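Local coordinates for protein macrophage receptor MARCO (Mus musculus, PDB 2OYA) that probably serves as a macrophage scavenger receptor, recognising ligands through basic and acidic clusters on its scavenger receptor cysteine-rich domain, at residues Arg17-Asp31 against Ser55-Val69. Numbering follows the deposited sequence.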
ATOM      1  N   ARG A  17       7.033  -3.806  -1.014  1.00  6.81           N
ATOM      2  CA  ARG A  17       5.951  -3.549  -1.971  1.00  6.79           C
ATOM      3  C   ARG A  17       4.604  -3.538  -1.239  1.00  6.81           C
ATOM      4  O   ARG A  17       4.336  -4.413  -0.399  1.00  6.88           O
ATOM      5  CB  ARG A  17       5.977  -4.607  -3.079  1.00  7.50           C
ATOM      6  CG  ARG A  17       4.879  -4.496  -4.116  1.00  8.05           C
ATOM      7  CD  ARG A  17       5.058  -5.583  -5.195  1.00  7.08           C
ATOM      8  NE  ARG A  17       5.059  -6.928  -4.620  1.00  6.88           N
ATOM      9  CZ  ARG A  17       6.141  -7.683  -4.382  1.00  8.96           C
ATOM     10  NH1 ARG A  17       7.369  -7.270  -4.698  1.00  6.37           N
ATOM     11  NH2 ARG A  17       5.974  -8.893  -3.858  1.00  8.32           N
ATOM     12  N   ALA A  18       3.756  -2.557  -1.569  1.00  6.69           N
ATOM     13  CA  ALA A  18       2.413  -2.453  -0.986  1.00  6.41           C
ATOM     14  C   ALA A  18       1.450  -3.406  -1.705  1.00  6.78           C
ATOM     15  O   ALA A  18       1.255  -3.300  -2.931  1.00  6.47           O
ATOM     16  CB  ALA A  18       1.896  -1.004  -1.070  1.00  6.43           C
ATOM     17  N   GLU A  19       0.851  -4.321  -0.949  1.00  5.98           N
ATOM     18  CA  GLU A  19      -0.151  -5.236  -1.530  1.00  6.19           C
ATOM     19  C   GLU A  19      -1.494  -5.129  -0.840  1.00  6.29           C
ATOM     20  O   GLU A  19      -1.567  -4.732   0.311  1.00  6.49           O
ATOM     21  CB  GLU A  19       0.361  -6.684  -1.557  1.00  5.51           C
ATOM     22  CG  GLU A  19       1.588  -6.824  -2.468  1.00  5.79           C
ATOM     23  CD  GLU A  19       2.025  -8.254  -2.712  1.00  8.55           C
ATOM     24  OE1 GLU A  19       2.995  -8.425  -3.487  1.00  8.23           O
ATOM     25  OE2 GLU A  19       1.402  -9.200  -2.160  1.00  7.52           O
ATOM     26  N   VAL A  20      -2.555  -5.464  -1.573  1.00  6.66           N
ATOM     27  CA  VAL A  20      -3.920  -5.277  -1.109  1.00  6.79           C
ATOM     28  C   VAL A  20      -4.711  -6.541  -1.448  1.00  6.62           C
ATOM     29  O   VAL A  20      -4.464  -7.166  -2.476  1.00  5.41           O
ATOM     30  CB  VAL A  20      -4.563  -3.986  -1.731  1.00  7.63           C
ATOM     31  CG1 VAL A  20      -4.668  -4.079  -3.265  1.00  7.73           C
ATOM     32  CG2 VAL A  20      -5.905  -3.687  -1.132  1.00 10.38           C
ATOM     33  N   TYR A  21      -5.616  -6.924  -0.547  1.00  6.79           N
ATOM     34  CA  TYR A  21      -6.404  -8.144  -0.694  1.00  7.51           C
ATOM     35  C   TYR A  21      -7.813  -7.783  -1.180  1.00  8.12           C
ATOM     36  O   TYR A  21      -8.590  -7.121  -0.464  1.00  8.35           O
ATOM     37  CB  TYR A  21      -6.452  -8.890   0.649  1.00  8.19           C
ATOM     38  CG  TYR A  21      -6.961 -10.304   0.542  1.00  9.25           C
ATOM     39  CD1 TYR A  21      -6.133 -11.341   0.073  1.00 10.84           C
ATOM     40  CD2 TYR A  21      -8.267 -10.619   0.908  1.00 11.47           C
ATOM     41  CE1 TYR A  21      -6.612 -12.653  -0.025  1.00 12.84           C
ATOM     42  CE2 TYR A  21      -8.748 -11.930   0.818  1.00 12.36           C
ATOM     43  CZ  TYR A  21      -7.919 -12.935   0.362  1.00 12.25           C
ATOM     44  OH  TYR A  21      -8.397 -14.238   0.266  1.00 13.25           O
ATOM     45  N   TYR A  22      -8.133  -8.196  -2.402  1.00  7.99           N
ATOM     46  CA  TYR A  22      -9.405  -7.841  -3.030  1.00  8.36           C
ATOM     47  C   TYR A  22      -9.846  -9.038  -3.872  1.00  8.59           C
ATOM     48  O   TYR A  22      -9.016  -9.738  -4.461  1.00  6.96           O
ATOM     49  CB  TYR A  22      -9.215  -6.586  -3.886  1.00  9.01           C
ATOM     50  CG  TYR A  22     -10.390  -6.189  -4.743  1.00  9.93           C
ATOM     51  CD1 TYR A  22     -11.352  -5.298  -4.263  1.00 12.43           C
ATOM     52  CD2 TYR A  22     -10.518  -6.673  -6.050  1.00 12.98           C
ATOM     53  CE1 TYR A  22     -12.442  -4.907  -5.070  1.00 12.42           C
ATOM     54  CE2 TYR A  22     -11.592  -6.313  -6.853  1.00 11.76           C
ATOM     55  CZ  TYR A  22     -12.546  -5.423  -6.359  1.00 11.99           C
ATOM     56  OH  TYR A  22     -13.590  -5.054  -7.178  1.00 12.38           O
ATOM     57  N   ASN A  23     -11.155  -9.275  -3.919  1.00  8.51           N
ATOM     58  CA  ASN A  23     -11.700 -10.453  -4.598  1.00  9.73           C
ATOM     59  C   ASN A  23     -10.947 -11.737  -4.273  1.00  9.66           C
ATOM     60  O   ASN A  23     -10.656 -12.551  -5.158  1.00 10.71           O
ATOM     61  CB  ASN A  23     -11.804 -10.239  -6.120  1.00 10.00           C
ATOM     62  CG  ASN A  23     -12.854 -11.149  -6.752  1.00 13.26           C
ATOM     63  OD1 ASN A  23     -13.863 -11.488  -6.117  1.00 15.42           O
ATOM     64  ND2 ASN A  23     -12.620 -11.555  -7.992  1.00 14.89           N
ATOM     65  N   ASN A  24     -10.615 -11.884  -2.992  1.00  9.84           N
ATOM     66  CA  ASN A  24     -10.002 -13.103  -2.428  1.00 10.80           C
ATOM     67  C   ASN A  24      -8.615 -13.415  -2.935  1.00 10.42           C
ATOM     68  O   ASN A  24      -8.195 -14.569  -2.898  1.00 10.82           O
ATOM     69  CB  ASN A  24     -10.937 -14.319  -2.558  1.00 11.38           C
ATOM     70  CG  ASN A  24     -12.350 -14.011  -2.069  1.00 11.02           C
ATOM     71  OD1 ASN A  24     -12.547 -13.729  -0.898  1.00 13.23           O
ATOM     72  ND2 ASN A  24     -13.318 -14.010  -2.984  1.00 13.04           N
ATOM     73  N   GLU A  25      -7.902 -12.392  -3.413  1.00  9.65           N
ATOM     74  CA  GLU A  25      -6.537 -12.599  -3.874  1.00 10.13           C
ATOM     75  C   GLU A  25      -5.702 -11.398  -3.514  1.00  9.08           C
ATOM     76  O   GLU A  25      -6.178 -10.279  -3.597  1.00  8.37           O
ATOM     77  CB  GLU A  25      -6.498 -12.746  -5.393  1.00 11.84           C
ATOM     78  CG  GLU A  25      -7.169 -13.979  -5.959  1.00 15.12           C
ATOM     79  CD  GLU A  25      -6.917 -14.123  -7.437  1.00 21.09           C
ATOM     80  OE1 GLU A  25      -5.982 -14.869  -7.791  1.00 24.14           O
ATOM     81  OE2 GLU A  25      -7.636 -13.480  -8.235  1.00 24.37           O
ATOM     82  N   TRP A  26      -4.453 -11.644  -3.121  1.00  8.87           N
ATOM     83  CA  TRP A  26      -3.472 -10.560  -3.009  1.00  7.94           C
ATOM     84  C   TRP A  26      -3.094 -10.006  -4.375  1.00  7.02           C
ATOM     85  O   TRP A  26      -2.788 -10.757  -5.310  1.00  7.34           O
ATOM     86  CB  TRP A  26      -2.209 -11.026  -2.256  1.00  7.67           C
ATOM     87  CG  TRP A  26      -2.471 -11.262  -0.806  1.00  8.36           C
ATOM     88  CD1 TRP A  26      -2.617 -12.473  -0.182  1.00  9.12           C
ATOM     89  CD2 TRP A  26      -2.669 -10.266   0.198  1.00  9.81           C
ATOM     90  NE1 TRP A  26      -2.859 -12.291   1.166  1.00  9.19           N
ATOM     91  CE2 TRP A  26      -2.908 -10.946   1.424  1.00 10.39           C
ATOM     92  CE3 TRP A  26      -2.656  -8.859   0.193  1.00  8.57           C
ATOM     93  CZ2 TRP A  26      -3.132 -10.265   2.625  1.00  9.40           C
ATOM     94  CZ3 TRP A  26      -2.892  -8.186   1.384  1.00  9.23           C
ATOM     95  CH2 TRP A  26      -3.137  -8.885   2.578  1.00  8.13           C
ATOM     96  N   GLY A  27      -3.095  -8.673  -4.472  1.00  6.63           N
ATOM     97  CA  GLY A  27      -2.648  -7.993  -5.679  1.00  5.98           C
ATOM     98  C   GLY A  27      -1.895  -6.728  -5.312  1.00  5.89           C
ATOM     99  O   GLY A  27      -1.786  -6.366  -4.139  1.00  5.75           O
ATOM    100  N   THR A  28      -1.394  -6.049  -6.331  1.00  5.73           N
ATOM    101  CA  THR A  28      -0.463  -4.956  -6.135  1.00  5.90           C
ATOM    102  C   THR A  28      -1.107  -3.600  -6.495  1.00  6.39           C
ATOM    103  O   THR A  28      -2.284  -3.517  -6.886  1.00  6.05           O
ATOM    104  CB  THR A  28       0.818  -5.187  -6.960  1.00  5.79           C
ATOM    105  OG1 THR A  28       0.484  -5.197  -8.357  1.00  4.91           O
ATOM    106  CG2 THR A  28       1.514  -6.520  -6.551  1.00  5.91           C
ATOM    107  N   ILE A  29      -0.325  -2.540  -6.329  1.00  5.47           N
ATOM    108  CA  ILE A  29      -0.808  -1.176  -6.525  1.00  6.25           C
ATOM    109  C   ILE A  29       0.124  -0.506  -7.537  1.00  5.94           C
ATOM    110  O   ILE A  29       1.331  -0.391  -7.290  1.00  6.00           O
ATOM    111  CB  ILE A  29      -0.754  -0.398  -5.198  1.00  5.86           C
ATOM    112  CG1 ILE A  29      -1.647  -1.087  -4.139  1.00  7.06           C
ATOM    113  CG2 ILE A  29      -1.174   1.075  -5.413  1.00  6.31           C
ATOM    114  CD1 ILE A  29      -1.552  -0.466  -2.725  1.00  7.36           C
ATOM    115  N   CYS A  30      -0.412  -0.082  -8.674  1.00  6.39           N
ATOM    116  CA  CYS A  30       0.411   0.664  -9.623  1.00  6.32           C
ATOM    117  C   CYS A  30       0.879   1.997  -9.024  1.00  5.79           C
ATOM    118  O   CYS A  30       0.131   2.646  -8.277  1.00  6.80           O
ATOM    119  CB  CYS A  30      -0.348   0.881 -10.935  1.00  6.91           C
ATOM    120  SG  CYS A  30       0.711   1.632 -12.194  1.00 10.07           S
ATOM    121  N   ASP A  31       2.106   2.412  -9.342  1.00  5.08           N
ATOM    122  CA  ASP A  31       2.652   3.619  -8.712  1.00  6.22           C
ATOM    123  C   ASP A  31       2.174   4.955  -9.342  1.00  6.81           C
ATOM    124  O   ASP A  31       2.623   6.036  -8.925  1.00  6.37           O
ATOM    125  CB  ASP A  31       4.164   3.558  -8.601  1.00  5.18           C
ATOM    126  CG  ASP A  31       4.868   3.744  -9.951  1.00  6.63           C
ATOM    127  OD1 ASP A  31       4.173   3.923 -10.978  1.00  7.03           O
ATOM    128  OD2 ASP A  31       6.125   3.725  -9.964  1.00  6.75           O
ATOM    129  N   SER A  55       8.438   4.734  -5.431  1.00  5.71           N
ATOM    130  CA  SER A  55       7.991   4.564  -6.817  1.00  5.58           C
ATOM    131  C   SER A  55       8.676   3.346  -7.434  1.00  5.01           C
ATOM    132  O   SER A  55       9.840   3.071  -7.151  1.00  4.94           O
ATOM    133  CB  SER A  55       8.302   5.836  -7.608  1.00  5.88           C
ATOM    134  OG  SER A  55       7.959   5.695  -8.982  1.00  6.11           O
ATOM    135  N   SER A  56       7.933   2.594  -8.247  1.00  4.46           N
ATOM    136  CA  SER A  56       8.500   1.473  -9.017  1.00  5.47           C
ATOM    137  C   SER A  56       9.336   0.519  -8.164  1.00  5.21           C
ATOM    138  O   SER A  56      10.451   0.121  -8.523  1.00  5.01           O
ATOM    139  CB  SER A  56       9.249   2.008 -10.248  1.00  5.72           C
ATOM    140  OG  SER A  56       8.329   2.711 -11.100  1.00  9.83           O
ATOM    141  N   TYR A  57       8.776   0.162  -7.010  1.00  4.98           N
ATOM    142  CA  TYR A  57       9.426  -0.809  -6.155  1.00  6.02           C
ATOM    143  C   TYR A  57       9.513  -2.125  -6.922  1.00  6.34           C
ATOM    144  O   TYR A  57      10.536  -2.836  -6.878  1.00  6.63           O
ATOM    145  CB  TYR A  57       8.621  -0.998  -4.864  1.00  6.39           C
ATOM    146  CG  TYR A  57       9.383  -1.785  -3.858  1.00  7.13           C
ATOM    147  CD1 TYR A  57      10.142  -1.141  -2.885  1.00  8.37           C
ATOM    148  CD2 TYR A  57       9.366  -3.191  -3.879  1.00  8.11           C
ATOM    149  CE1 TYR A  57      10.871  -1.861  -1.958  1.00  7.47           C
ATOM    150  CE2 TYR A  57      10.106  -3.924  -2.952  1.00  8.37           C
ATOM    151  CZ  TYR A  57      10.845  -3.256  -1.994  1.00  7.63           C
ATOM    152  OH  TYR A  57      11.564  -3.962  -1.052  1.00  9.95           O
ATOM    153  N   GLY A  58       8.425  -2.427  -7.627  1.00  6.88           N
ATOM    154  CA  GLY A  58       8.324  -3.597  -8.492  1.00  6.49           C
ATOM    155  C   GLY A  58       8.208  -4.931  -7.772  1.00  6.27           C
ATOM    156  O   GLY A  58       8.072  -5.012  -6.515  1.00  6.02           O
ATOM    157  N   GLY A  59       8.258  -5.992  -8.583  1.00  6.66           N
ATOM    158  CA  GLY A  59       8.436  -7.334  -8.052  1.00  6.96           C
ATOM    159  C   GLY A  59       7.207  -8.164  -7.737  1.00  6.37           C
ATOM    160  O   GLY A  59       7.346  -9.320  -7.339  1.00  6.24           O
ATOM    161  N   GLY A  60       6.011  -7.594  -7.888  1.00  5.91           N
ATOM    162  CA  GLY A  60       4.786  -8.334  -7.609  1.00  5.87           C
ATOM    163  C   GLY A  60       4.365  -9.225  -8.776  1.00  6.92           C
ATOM    164  O   GLY A  60       5.040  -9.292  -9.815  1.00  6.01           O
ATOM    165  N   SER A  61       3.254  -9.926  -8.592  1.00  7.19           N
ATOM    166  CA  SER A  61       2.700 -10.773  -9.653  1.00  7.95           C
ATOM    167  C   SER A  61       1.196 -10.842  -9.467  1.00  8.51           C
ATOM    168  O   SER A  61       0.657 -10.293  -8.497  1.00  8.71           O
ATOM    169  CB  SER A  61       3.304 -12.180  -9.619  1.00  8.12           C
ATOM    170  OG  SER A  61       2.925 -12.881  -8.431  1.00 11.23           O
ATOM    171  N   GLY A  62       0.520 -11.512 -10.397  1.00  8.08           N
ATOM    172  CA  GLY A  62      -0.934 -11.599 -10.350  1.00  7.82           C
ATOM    173  C   GLY A  62      -1.615 -10.270 -10.612  1.00  7.67           C
ATOM    174  O   GLY A  62      -1.152  -9.434 -11.389  1.00  7.27           O
ATOM    175  N   ASN A  63      -2.738 -10.078  -9.950  1.00  7.64           N
ATOM    176  CA  ASN A  63      -3.521  -8.892 -10.180  1.00  7.84           C
ATOM    177  C   ASN A  63      -2.849  -7.594  -9.736  1.00  7.39           C
ATOM    178  O   ASN A  63      -2.199  -7.543  -8.698  1.00  7.56           O
ATOM    179  CB  ASN A  63      -4.867  -9.028  -9.490  1.00  8.45           C
ATOM    180  CG  ASN A  63      -5.759 -10.003 -10.179  1.00 10.67           C
ATOM    181  OD1 ASN A  63      -6.309  -9.715 -11.250  1.00 15.26           O
ATOM    182  ND2 ASN A  63      -5.909 -11.189  -9.579  1.00 12.96           N
ATOM    183  N   ILE A  64      -2.999  -6.553 -10.551  1.00  7.35           N
ATOM    184  CA  ILE A  64      -2.712  -5.201 -10.081  1.00  7.53           C
ATOM    185  C   ILE A  64      -4.085  -4.639  -9.708  1.00  6.91           C
ATOM    186  O   ILE A  64      -4.912  -4.370 -10.573  1.00  8.17           O
ATOM    187  CB  ILE A  64      -1.980  -4.351 -11.151  1.00  7.57           C
ATOM    188  CG1 ILE A  64      -0.630  -5.011 -11.517  1.00  7.10           C
ATOM    189  CG2 ILE A  64      -1.756  -2.904 -10.644  1.00  8.41           C
ATOM    190  CD1 ILE A  64       0.009  -4.466 -12.798  1.00  8.54           C
ATOM    191  N   TRP A  65      -4.361  -4.522  -8.416  1.00  7.25           N
ATOM    192  CA  TRP A  65      -5.717  -4.126  -8.009  1.00  7.12           C
ATOM    193  C   TRP A  65      -6.024  -2.632  -8.049  1.00  7.31           C
ATOM    194  O   TRP A  65      -7.176  -2.249  -8.263  1.00  8.52           O
ATOM    195  CB  TRP A  65      -6.043  -4.633  -6.612  1.00  6.87           C
ATOM    196  CG  TRP A  65      -6.321  -6.115  -6.494  1.00  7.55           C
ATOM    197  CD1 TRP A  65      -5.851  -6.947  -5.539  1.00  6.26           C
ATOM    198  CD2 TRP A  65      -7.166  -6.914  -7.349  1.00  7.42           C
ATOM    199  NE1 TRP A  65      -6.339  -8.223  -5.732  1.00  7.85           N
ATOM    200  CE2 TRP A  65      -7.154  -8.227  -6.830  1.00  8.12           C
ATOM    201  CE3 TRP A  65      -7.933  -6.638  -8.491  1.00  7.91           C
ATOM    202  CZ2 TRP A  65      -7.856  -9.279  -7.430  1.00  8.86           C
ATOM    203  CZ3 TRP A  65      -8.650  -7.691  -9.084  1.00  8.44           C
ATOM    204  CH2 TRP A  65      -8.602  -8.990  -8.545  1.00  8.44           C
ATOM    205  N   LEU A  66      -5.025  -1.804  -7.764  1.00  7.06           N
ATOM    206  CA  LEU A  66      -5.226  -0.349  -7.642  1.00  6.39           C
ATOM    207  C   LEU A  66      -4.311   0.458  -8.558  1.00  6.78           C
ATOM    208  O   LEU A  66      -3.180   0.055  -8.836  1.00  7.04           O
ATOM    209  CB  LEU A  66      -5.017   0.101  -6.195  1.00  6.42           C
ATOM    210  CG  LEU A  66      -6.017  -0.405  -5.152  1.00  7.66           C
ATOM    211  CD1 LEU A  66      -5.575   0.052  -3.763  1.00  8.30           C
ATOM    212  CD2 LEU A  66      -7.444   0.066  -5.485  1.00  9.79           C
ATOM    213  N   ASP A  67      -4.827   1.589  -9.032  1.00  6.66           N
ATOM    214  CA  ASP A  67      -4.080   2.511  -9.886  1.00  7.49           C
ATOM    215  C   ASP A  67      -4.666   3.907  -9.649  1.00  6.94           C
ATOM    216  O   ASP A  67      -5.839   4.046  -9.253  1.00  7.04           O
ATOM    217  CB  ASP A  67      -4.223   2.096 -11.363  1.00  7.82           C
ATOM    218  CG  ASP A  67      -3.291   2.851 -12.295  1.00  9.23           C
ATOM    219  OD1 ASP A  67      -2.349   3.494 -11.813  1.00  9.91           O
ATOM    220  OD2 ASP A  67      -3.479   2.749 -13.537  1.00 11.48           O
ATOM    221  N   ASN A  68      -3.836   4.927  -9.850  1.00  8.10           N
ATOM    222  CA  ASN A  68      -4.224   6.325  -9.640  1.00  9.56           C
ATOM    223  C   ASN A  68      -4.869   6.565  -8.284  1.00  9.26           C
ATOM    224  O   ASN A  68      -5.888   7.252  -8.180  1.00  9.12           O
ATOM    225  CB  ASN A  68      -5.121   6.813 -10.790  1.00 10.05           C
ATOM    226  CG  ASN A  68      -4.484   6.582 -12.137  1.00 13.16           C
ATOM    227  OD1 ASN A  68      -4.961   5.770 -12.932  1.00 17.81           O
ATOM    228  ND2 ASN A  68      -3.356   7.240 -12.375  1.00 14.38           N
ATOM    229  N   VAL A  69      -4.256   5.991  -7.239  1.00  9.14           N
ATOM    230  CA  VAL A  69      -4.719   6.245  -5.880  1.00  8.63           C
ATOM    231  C   VAL A  69      -4.461   7.716  -5.529  1.00  9.54           C
ATOM    232  O   VAL A  69      -3.341   8.215  -5.698  1.00  8.91           O
ATOM    233  CB  VAL A  69      -4.036   5.311  -4.861  1.00  8.13           C
ATOM    234  CG1 VAL A  69      -4.591   5.539  -3.447  1.00  8.42           C
ATOM    235  CG2 VAL A  69      -4.214   3.835  -5.282  1.00  7.97           C
TER
HETATM  236  O   HOH W   1       2.489 -10.051  -5.630  1.00 11.60           O
HETATM  237  O   HOH W   2      -3.585 -11.719  -7.689  1.00  9.29           O
HETATM  238  O   HOH W   3      -0.253 -11.125  -6.034  1.00 16.05           O
HETATM  239  O   HOH W   4      -1.552   4.765  -7.254  1.00  6.61           O
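Thr-28 and Ile-29 pair in parallel with Ile-64 and Leu-66, adding strand 64-66 to the hairpin of strands 17-22 and 25-29. This makes a small mixed sheet within the SRCR domain. A beta bulge at Trp-65 shifts the register by one. Thr-28 O therefore takes Trp-65 N at 2.8 Å and, weakly, Leu-66 N. Thr-28 N bonds to Asn-63 O. Cys-30 N bonds to Leu-66 O, and the same residue is joined to Cys-91 through its SG. Beyond the strands, Asp-31 OD2 accepts hydrogen bonds from Ser-55 OG and Ser-56 OG, which come from opposite faces of the carboxylate plane.

The Trp-65 indole lies against the hairpin. Tyr-22 CB sits over the five-membered ring of Trp-65, 3.7 Å from its centroid. The edge of the Tyr-22 ring meets the six-membered ring of Trp-65 in an edge-to-face pair, planes at 63°. Asn-63 CB covers the opposite face. Val-20 CG1 touches Trp-65 CB. Trp-65 NE1 donates to Glu-25 O at 3.0 Å, from above the carbonyl plane. Tyr-22 N reaches the same oxygen from the other face.

Arg-17 stretches out with CG anti to the backbone N (chi1 178°), then bends at chi3. Its guanidinium lies over the Gly-59 to Gly-60 peptide. Arg-17 NE and NH2 both grip Glu-19 OE1 in a salt bridge. Arg-17 NH1 donates to a lone pair of Gly-58 O at 3.0 Å, in the carbonyl plane.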